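Local coordinates for trichothecene 15-O-acetyltransferase TRI3 (Fusarium sporotrichioides, PDB 3FOT), which transfers an acetyl group to the 15-oxygen of trichothecene intermediates during the biosynthesis of T-2 toxin, at residues E140-E143 and G144-A147; T372-H375 and K376-K379; N497-E500 and A501-Q504. All coordinates share one frame; numbering follows the deposited sequence.

In the fold
The three contacts are local arrangements along helices or in a turn, spread over the BAHD-type acyltransferase fold. Contact 1 lies late in helix 134-147, against strands 158-163 and 177-184 of the six-stranded sheet. Contact 3 opens helix 500-516, which packs on strands 277-283 and 486-494 of another sheet; its centre is about 20 Å from that of contact 1, and R278 of strand 277-283 pairs with E143. Contact 2 is a turn before helix 379-401, about 23 Å from contact 3 between centres, and its H375 reaches S509 and F513 further along helix 500-516. All three lie away from H414, which binds 15-deacetylcalonectrin.

Contact 1: E140-E143 and G144-A147; sequences EMEE and GRAA
M141 and R145 are i, i+4 partners in helix 134-147: R145 N donates to M141 O at 2.8 Å, one turn on, and G144 N reaches E140 O over the same 2.8 Å. A third contact in this series, A147 N to E143 O, is weak and doubtful. On this helical frame sits an i to i+3 salt bridge between E142 and R145, a common way for a helix to pair opposite charges on one face. The two side chains run side by side in the same direction. The bend at chi2 (-58°) swings the E142 carboxylate forward along the helix, beside R145. With CG anti to the backbone N (chi1 -170°), R145 runs outward from the helix axis, and the bend at chi3 turns its NE/NH2 edge to the acid. The grip is two-pronged: NE of R145 faces OE1 of E142 at 3.1 Å, and NH2 faces OE2 at 3.2 Å. The oxygens lie close to the guanidinium plane, but the nitrogens approach from above the carboxylate, whose plane is turned 38° from that of the guanidinium. M141 O lies over one face of the guanidinium, while the M141 side chain packs on L181 and F160 of neighbouring strands. Y54 OH bonds to both E142 OE2 and R145 NH2, and N470 adds a bond to the same oxygen, so the pair is held within a wider polar network that should limit its rotation. A weaker bond of 3.3 Å from R145 NE to E142 OE2 completes the fork.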
ATOM      1  N   GLU A 140       4.352  18.202  -4.294  1.00 12.45           N
ATOM      2  CA  GLU A 140       3.898  19.523  -3.915  1.00 13.77           C
ATOM      3  C   GLU A 140       3.087  19.460  -2.626  1.00 12.86           C
ATOM      4  O   GLU A 140       3.225  20.319  -1.751  1.00 12.85           O
ATOM      5  CB  GLU A 140       3.075  20.105  -5.063  1.00 14.59           C
ATOM      6  CG  GLU A 140       2.345  21.349  -4.715  1.00 19.01           C
ATOM      7  CD  GLU A 140       1.381  21.746  -5.801  1.00 24.31           C
ATOM      8  OE1 GLU A 140       0.304  22.281  -5.447  1.00 28.77           O
ATOM      9  OE2 GLU A 140       1.701  21.506  -6.987  1.00 25.48           O
ATOM     10  N   MET A 141       2.255  18.425  -2.501  1.00 12.39           N
ATOM     11  CA  MET A 141       1.408  18.266  -1.339  1.00 12.69           C
ATOM     12  C   MET A 141       2.240  17.963  -0.097  1.00 12.99           C
ATOM     13  O   MET A 141       1.987  18.506   1.001  1.00 12.71           O
ATOM     14  CB  MET A 141       0.370  17.165  -1.587  1.00 12.18           C
ATOM     15  CG  MET A 141      -0.721  17.588  -2.536  1.00 13.18           C
ATOM     16  SD  MET A 141      -1.801  16.162  -2.914  1.00 15.18           S
ATOM     17  CE  MET A 141      -2.582  15.866  -1.340  1.00 15.19           C
ATOM     18  N   GLU A 142       3.264  17.146  -0.280  1.00 12.44           N
ATOM     19  CA  GLU A 142       4.141  16.819   0.839  1.00 13.89           C
ATOM     20  C   GLU A 142       4.996  18.012   1.246  1.00 15.28           C
ATOM     21  O   GLU A 142       5.172  18.265   2.442  1.00 16.11           O
ATOM     22  CB  GLU A 142       4.962  15.578   0.525  1.00 14.43           C
ATOM     23  CG  GLU A 142       4.092  14.323   0.527  1.00 12.48           C
ATOM     24  CD  GLU A 142       3.384  14.101   1.867  1.00 16.27           C
ATOM     25  OE1 GLU A 142       3.980  14.396   2.934  1.00 18.54           O
ATOM     26  OE2 GLU A 142       2.223  13.660   1.870  1.00 15.14           O
ATOM     27  N   GLU A 143       5.480  18.765   0.266  1.00 16.20           N
ATOM     28  CA  GLU A 143       6.191  20.027   0.558  1.00 18.80           C
ATOM     29  C   GLU A 143       5.262  21.037   1.263  1.00 18.63           C
ATOM     30  O   GLU A 143       5.639  21.638   2.285  1.00 19.24           O
ATOM     31  CB  GLU A 143       6.824  20.603  -0.717  1.00 18.54           C
ATOM     32  CG  GLU A 143       7.974  19.750  -1.265  1.00 21.47           C
ATOM     33  CD  GLU A 143       8.279  19.969  -2.752  1.00 22.60           C
ATOM     34  OE1 GLU A 143       7.797  20.980  -3.333  1.00 27.46           O
ATOM     35  OE2 GLU A 143       9.003  19.115  -3.341  1.00 26.14           O
ATOM     36  N   GLY A 144       4.043  21.184   0.738  1.00 18.27           N
ATOM     37  CA  GLY A 144       3.024  22.072   1.310  1.00 19.93           C
ATOM     38  C   GLY A 144       2.600  21.743   2.737  1.00 20.65           C
ATOM     39  O   GLY A 144       2.399  22.656   3.545  1.00 19.71           O
ATOM     40  N   ARG A 145       2.467  20.442   3.023  1.00 22.15           N
ATOM     41  CA  ARG A 145       2.122  19.853   4.349  1.00 23.99           C
ATOM     42  C   ARG A 145       2.582  20.689   5.537  1.00 25.32           C
ATOM     43  O   ARG A 145       1.846  20.921   6.477  1.00 25.10           O
ATOM     44  CB  ARG A 145       2.622  18.405   4.463  1.00 24.45           C
ATOM     45  CG  ARG A 145       2.095  17.684   5.699  1.00 24.62           C
ATOM     46  CD  ARG A 145       2.245  16.154   5.593  1.00 23.13           C
ATOM     47  NE  ARG A 145       1.571  15.629   4.403  1.00 24.00           N
ATOM     48  CZ  ARG A 145       0.261  15.717   4.187  1.00 23.99           C
ATOM     49  NH1 ARG A 145      -0.521  16.327   5.091  1.00 19.61           N
ATOM     50  NH2 ARG A 145      -0.256  15.219   3.073  1.00 22.52           N
ATOM     51  N   ALA A 146       3.833  21.069   5.606  1.00 28.15           N
ATOM     52  CA  ALA A 146       4.979  20.344   6.071  1.00 28.71           C
ATOM     53  C   ALA A 146       5.205  21.786   6.487  1.00 29.40           C
ATOM     54  O   ALA A 146       5.076  22.143   7.661  1.00 30.12           O
ATOM     55  CB  ALA A 146       5.942  19.955   4.970  1.00 29.17           C
ATOM     56  N   ALA A 147       5.333  22.615   5.442  1.00 29.37           N
ATOM     57  CA  ALA A 147       5.324  24.084   5.495  1.00 29.13           C
ATOM     58  C   ALA A 147       4.096  24.714   6.153  1.00 28.79           C
ATOM     59  O   ALA A 147       4.215  25.770   6.763  1.00 29.36           O
ATOM     60  CB  ALA A 147       5.496  24.648   4.083  1.00 28.91           C
TER

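Contact 2: T372-H375 and K376-K379; sequences TVSH and KDEK. Unlike the reference sequence in segment 372-375: T372 (reference Ala).
K376 meets S374 first through its backbone: K376 N donates to S374 OG at 3.1 Å, the bond that defines an ST turn, in which a serine hydroxyl oxygen stands in for a backbone carbonyl and accepts from the N-H two residues on. The torsion of S374 (chi1 82°) sets OG between its backbone nitrogen and carbonyl carbon, leaning over the peptides that follow. The lysine side chain itself extends away from the turn, its ammonium end leading off from S374. D377 comes next and closes the loop from both ends. Its backbone N makes two weak bonds to S374, one to O at 3.3 Å and one to OG at 3.1 Å; the former is the bond of a beta turn spanning S374 to D377, with H375 and K376 at its corners in roughly type I geometry. In return, D377 OD2 takes the N-H of S374 at 2.9 Å, in a nearly straight bond (164° at the hydrogen) that arrives from well above the carboxylate plane. The same oxygen lies 3.4 Å from V373 CA, just ahead of the turn. E378 then takes the N-cap position, and K379 begins helix 379-401, its NZ bonding to the carbonyls of A516 and R518. At the corner, H375 points its ring off the turn to stack on F513 and bond S509 through NE2, both on helix 500-516. The chemistry is thus reciprocal: a serine hydroxyl accepts backbone N-H groups ahead of it while an aspartate accepts one behind it. One short, nearly straight bond to the aspartate, one from K376 N to the hydroxyl and two weak ones from D377 N tie this surface link together, and the carboxylate should be steadied by the N-H that it receives.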
ATOM      1  N   THR A 372      27.927 -13.179  -1.434  1.00 13.62           N
ATOM      2  CA  THR A 372      28.495 -11.866  -1.758  1.00 14.91           C
ATOM      3  C   THR A 372      29.159 -11.906  -3.130  1.00 15.29           C
ATOM      4  O   THR A 372      30.215 -12.524  -3.323  1.00 16.35           O
ATOM      5  CB  THR A 372      29.467 -11.364  -0.651  1.00 15.03           C
ATOM      6  OG1 THR A 372      28.757 -11.295   0.591  1.00 16.47           O
ATOM      7  CG2 THR A 372      30.031  -9.979  -0.979  1.00 15.71           C
ATOM      8  N   VAL A 373      28.498 -11.282  -4.104  1.00 15.66           N
ATOM      9  CA  VAL A 373      28.983 -11.249  -5.481  1.00 16.66           C
ATOM     10  C   VAL A 373      28.959  -9.819  -5.996  1.00 16.45           C
ATOM     11  O   VAL A 373      28.079  -9.035  -5.648  1.00 17.89           O
ATOM     12  CB  VAL A 373      28.144 -12.141  -6.447  1.00 16.79           C
ATOM     13  CG1 VAL A 373      28.279 -13.601  -6.086  1.00 17.71           C
ATOM     14  CG2 VAL A 373      26.654 -11.718  -6.460  1.00 18.04           C
ATOM     15  N   SER A 374      29.924  -9.476  -6.826  1.00 16.04           N
ATOM     16  CA  SER A 374      29.910  -8.166  -7.440  1.00 16.49           C
ATOM     17  C   SER A 374      29.203  -8.222  -8.793  1.00 15.89           C
ATOM     18  O   SER A 374      28.915  -9.293  -9.324  1.00 16.21           O
ATOM     19  CB  SER A 374      31.311  -7.636  -7.599  1.00 16.78           C
ATOM     20  OG  SER A 374      31.854  -8.197  -8.744  1.00 21.10           O
ATOM     21  N   HIS A 375      28.918  -7.046  -9.356  1.00 15.21           N
ATOM     22  CA  HIS A 375      28.325  -6.999 -10.678  1.00 14.31           C
ATOM     23  C   HIS A 375      29.326  -7.429 -11.761  1.00 15.26           C
ATOM     24  O   HIS A 375      28.924  -7.774 -12.868  1.00 13.71           O
ATOM     25  CB  HIS A 375      27.808  -5.587 -10.946  1.00 13.65           C
ATOM     26  CG  HIS A 375      26.591  -5.236 -10.150  1.00 13.19           C
ATOM     27  ND1 HIS A 375      25.367  -5.824 -10.379  1.00 12.56           N
ATOM     28  CD2 HIS A 375      26.395  -4.326  -9.165  1.00 14.55           C
ATOM     29  CE1 HIS A 375      24.469  -5.305  -9.557  1.00 13.42           C
ATOM     30  NE2 HIS A 375      25.065  -4.390  -8.815  1.00 13.73           N
ATOM     31  N   LYS A 376      30.612  -7.422 -11.424  1.00 15.81           N
ATOM     32  CA  LYS A 376      31.669  -7.786 -12.379  1.00 17.31           C
ATOM     33  C   LYS A 376      32.010  -9.276 -12.303  1.00 17.04           C
ATOM     34  O   LYS A 376      32.754  -9.786 -13.149  1.00 17.47           O
ATOM     35  CB  LYS A 376      32.929  -6.942 -12.130  1.00 18.49           C
ATOM     36  CG  LYS A 376      32.777  -5.462 -12.525  1.00 20.88           C
ATOM     37  CD  LYS A 376      33.717  -4.550 -11.732  1.00 25.37           C
ATOM     38  CE  LYS A 376      33.592  -3.084 -12.199  1.00 25.52           C
ATOM     39  NZ  LYS A 376      34.473  -2.152 -11.412  1.00 30.43           N
ATOM     40  N   ASP A 377      31.481  -9.978 -11.299  1.00 16.02           N
ATOM     41  CA  ASP A 377      31.680 -11.430 -11.210  1.00 16.33           C
ATOM     42  C   ASP A 377      30.989 -12.174 -12.359  1.00 16.33           C
ATOM     43  O   ASP A 377      30.029 -11.665 -12.976  1.00 16.00           O
ATOM     44  CB  ASP A 377      31.201 -11.986  -9.876  1.00 16.46           C
ATOM     45  CG  ASP A 377      32.155 -11.687  -8.736  1.00 18.07           C
ATOM     46  OD1 ASP A 377      33.385 -11.547  -8.975  1.00 18.68           O
ATOM     47  OD2 ASP A 377      31.668 -11.607  -7.588  1.00 17.64           O
ATOM     48  N   GLU A 378      31.470 -13.387 -12.642  1.00 16.05           N
ATOM     49  CA  GLU A 378      30.861 -14.237 -13.650  1.00 16.40           C
ATOM     50  C   GLU A 378      29.354 -14.310 -13.453  1.00 15.69           C
ATOM     51  O   GLU A 378      28.872 -14.424 -12.313  1.00 14.80           O
ATOM     52  CB  GLU A 378      31.413 -15.667 -13.597  1.00 17.04           C
ATOM     53  CG  GLU A 378      32.879 -15.827 -13.993  1.00 20.52           C
ATOM     54  CD  GLU A 378      33.126 -15.424 -15.423  1.00 27.74           C
ATOM     55  OE1 GLU A 378      32.294 -15.762 -16.298  1.00 31.83           O
ATOM     56  OE2 GLU A 378      34.142 -14.748 -15.665  1.00 32.55           O
ATOM     57  N   LYS A 379      28.623 -14.265 -14.562  1.00 15.34           N
ATOM     58  CA  LYS A 379      27.148 -14.393 -14.520  1.00 15.33           C
ATOM     59  C   LYS A 379      26.703 -15.599 -13.688  1.00 15.10           C
ATOM     60  O   LYS A 379      25.831 -15.471 -12.841  1.00 14.26           O
ATOM     61  CB  LYS A 379      26.579 -14.516 -15.930  1.00 15.59           C
ATOM     62  CG  LYS A 379      25.062 -14.516 -15.972  1.00 16.32           C
ATOM     63  CD  LYS A 379      24.543 -14.752 -17.385  1.00 16.60           C
ATOM     64  CE  LYS A 379      23.084 -15.176 -17.366  1.00 16.76           C
ATOM     65  NZ  LYS A 379      22.231 -13.966 -17.179  1.00 18.23           N
TER

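Contact 3: N497-E500 and A501-Q504; sequences NYTE and AEVQ. With SO4 (sulfate ion), chain I.
T499 caps, and E502 lies in the first turn of, helix 500-516, where the chain leaves the loop after strand 486-494 and V503 N gives T499 O a weak bond, followed by the regular bond from Q504 N to E500 O at 2.9 Å. The pair forms a capping box. T499, the N-cap residue, turns OG1 between its nitrogen and carbonyl carbon (chi1 66°) and accepts E502 N at 3.1 Å. E502 answers with its side chain, which leaves CB in the same sense, runs extended and offers the anti lone pair of OE1 to T499 N at 2.8 Å. The two side chains cross at about a right angle. Outside the box lies a hydrophobic staple, the contact of the residue before the cap with one in the first turn: Y498 CB touches V503 CG2 at 3.8 Å. The phenol ring also meets E502, whose CD lies in the ring plane at the edge, 3.8 Å from CD1; ring and carboxylate are turned 77° apart. Y498 OH bonds to P474 O. Further round, the E500 carboxylate and the Q504 amide stack with their planes 25° apart. A sulfate, probably from the crystallisation liquor, sits at the N-terminus of the helix, where E500 N donates to its O3 at 2.7 Å, a position that the helix dipole would probably favour for an anion. A water joins the loop to the box, giving one hydrogen to N497 O at 2.6 Å and the other to E502 OE1 at 2.7 Å.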
ATOM      1  N   ASN A 497      17.566  11.534   5.207  1.00 15.65           N
ATOM      2  CA  ASN A 497      18.376  10.358   5.555  1.00 16.00           C
ATOM      3  C   ASN A 497      19.281   9.857   4.429  1.00 15.96           C
ATOM      4  O   ASN A 497      20.315   9.209   4.693  1.00 16.76           O
ATOM      5  CB  ASN A 497      17.476   9.223   6.059  1.00 16.24           C
ATOM      6  CG  ASN A 497      16.542   9.660   7.169  1.00 16.15           C
ATOM      7  OD1 ASN A 497      15.352   9.366   7.125  1.00 14.99           O
ATOM      8  ND2 ASN A 497      17.074  10.387   8.170  1.00 14.43           N
ATOM      9  N   TYR A 498      18.883  10.138   3.190  1.00 15.91           N
ATOM     10  CA  TYR A 498      19.641   9.746   2.014  1.00 15.81           C
ATOM     11  C   TYR A 498      19.603  10.838   0.959  1.00 16.96           C
ATOM     12  O   TYR A 498      18.680  11.641   0.909  1.00 16.16           O
ATOM     13  CB  TYR A 498      19.039   8.481   1.382  1.00 15.76           C
ATOM     14  CG  TYR A 498      18.951   7.335   2.333  1.00 13.49           C
ATOM     15  CD1 TYR A 498      20.009   6.417   2.453  1.00 15.26           C
ATOM     16  CD2 TYR A 498      17.820   7.157   3.118  1.00 11.10           C
ATOM     17  CE1 TYR A 498      19.928   5.350   3.336  1.00 13.48           C
ATOM     18  CE2 TYR A 498      17.729   6.088   4.005  1.00 12.61           C
ATOM     19  CZ  TYR A 498      18.780   5.193   4.109  1.00 13.93           C
ATOM     20  OH  TYR A 498      18.701   4.141   4.995  1.00 13.05           O
ATOM     21  N   THR A 499      20.606  10.832   0.098  1.00 18.08           N
ATOM     22  CA  THR A 499      20.547  11.652  -1.107  1.00 19.34           C
ATOM     23  C   THR A 499      19.802  10.878  -2.194  1.00 19.28           C
ATOM     24  O   THR A 499      19.751   9.643  -2.160  1.00 18.40           O
ATOM     25  CB  THR A 499      21.948  12.032  -1.628  1.00 19.61           C
ATOM     26  OG1 THR A 499      22.636  10.861  -2.076  1.00 21.25           O
ATOM     27  CG2 THR A 499      22.770  12.708  -0.522  1.00 20.78           C
ATOM     28  N   GLU A 500      19.223  11.598  -3.145  1.00 18.55           N
ATOM     29  CA  GLU A 500      18.563  10.934  -4.271  1.00 18.96           C
ATOM     30  C   GLU A 500      19.570  10.085  -5.048  1.00 18.49           C
ATOM     31  O   GLU A 500      19.246   8.973  -5.490  1.00 17.64           O
ATOM     32  CB  GLU A 500      17.853  11.948  -5.176  1.00 18.95           C
ATOM     33  CG  GLU A 500      16.951  11.318  -6.241  1.00 20.33           C
ATOM     34  CD  GLU A 500      16.448  12.312  -7.268  0.70 21.67           C
ATOM     35  OE1 GLU A 500      16.978  13.448  -7.350  0.70 25.25           O
ATOM     36  OE2 GLU A 500      15.524  11.948  -8.009  0.70 24.68           O
ATOM     37  N   ALA A 501      20.788  10.605  -5.215  1.00 17.66           N
ATOM     38  CA  ALA A 501      21.827   9.884  -5.943  1.00 18.28           C
ATOM     39  C   ALA A 501      22.157   8.534  -5.331  1.00 18.15           C
ATOM     40  O   ALA A 501      22.304   7.547  -6.054  1.00 17.39           O
ATOM     41  CB  ALA A 501      23.088  10.713  -6.049  1.00 18.34           C
ATOM     42  N   GLU A 502      22.293   8.473  -4.009  1.00 17.42           N
ATOM     43  CA  GLU A 502      22.615   7.167  -3.409  1.00 18.13           C
ATOM     44  C   GLU A 502      21.466   6.141  -3.538  1.00 16.72           C
ATOM     45  O   GLU A 502      21.724   4.942  -3.725  1.00 14.96           O
ATOM     46  CB  GLU A 502      23.154   7.300  -1.972  1.00 18.61           C
ATOM     47  CG  GLU A 502      22.154   7.748  -0.955  1.00 21.42           C
ATOM     48  CD  GLU A 502      22.798   7.977   0.403  1.00 20.85           C
ATOM     49  OE1 GLU A 502      22.599   9.061   0.974  1.00 21.48           O
ATOM     50  OE2 GLU A 502      23.535   7.070   0.866  1.00 28.20           O
ATOM     51  N   VAL A 503      20.219   6.619  -3.485  1.00 16.46           N
ATOM     52  CA  VAL A 503      19.053   5.741  -3.622  1.00 15.88           C
ATOM     53  C   VAL A 503      18.958   5.227  -5.054  1.00 15.70           C
ATOM     54  O   VAL A 503      18.673   4.042  -5.288  1.00 14.88           O
ATOM     55  CB  VAL A 503      17.724   6.442  -3.255  1.00 15.85           C
ATOM     56  CG1 VAL A 503      16.577   5.447  -3.389  1.00 16.11           C
ATOM     57  CG2 VAL A 503      17.769   6.952  -1.814  1.00 16.64           C
ATOM     58  N   GLN A 504      19.172   6.134  -6.003  1.00 15.75           N
ATOM     59  CA  GLN A 504      19.222   5.776  -7.417  1.00 15.80           C
ATOM     60  C   GLN A 504      20.312   4.735  -7.673  1.00 15.33           C
ATOM     61  O   GLN A 504      20.080   3.782  -8.390  1.00 14.87           O
ATOM     62  CB  GLN A 504      19.477   7.012  -8.294  1.00 16.30           C
ATOM     63  CG  GLN A 504      18.327   8.000  -8.356  0.50 16.57           C
ATOM     64  CD  GLN A 504      18.678   9.281  -9.113  0.50 17.21           C
ATOM     65  OE1 GLN A 504      19.803   9.785  -9.038  0.50 18.81           O
ATOM     66  NE2 GLN A 504      17.699   9.825  -9.829  0.50 18.80           N
TER
HETATM   67  S   SO4 I 527      19.696  15.368  -2.499  1.00 45.34           S
HETATM   68  O1  SO4 I 527      20.892  15.315  -3.336  1.00 44.94           O
HETATM   69  O2  SO4 I 527      18.933  16.587  -2.794  1.00 45.08           O
HETATM   70  O3  SO4 I 527      18.859  14.209  -2.793  1.00 43.54           O
HETATM   71  O4  SO4 I 527      20.137  15.355  -1.103  1.00 43.80           O
HETATM   72  O   HOH W   1      22.729   8.995   3.625  1.00 26.19           O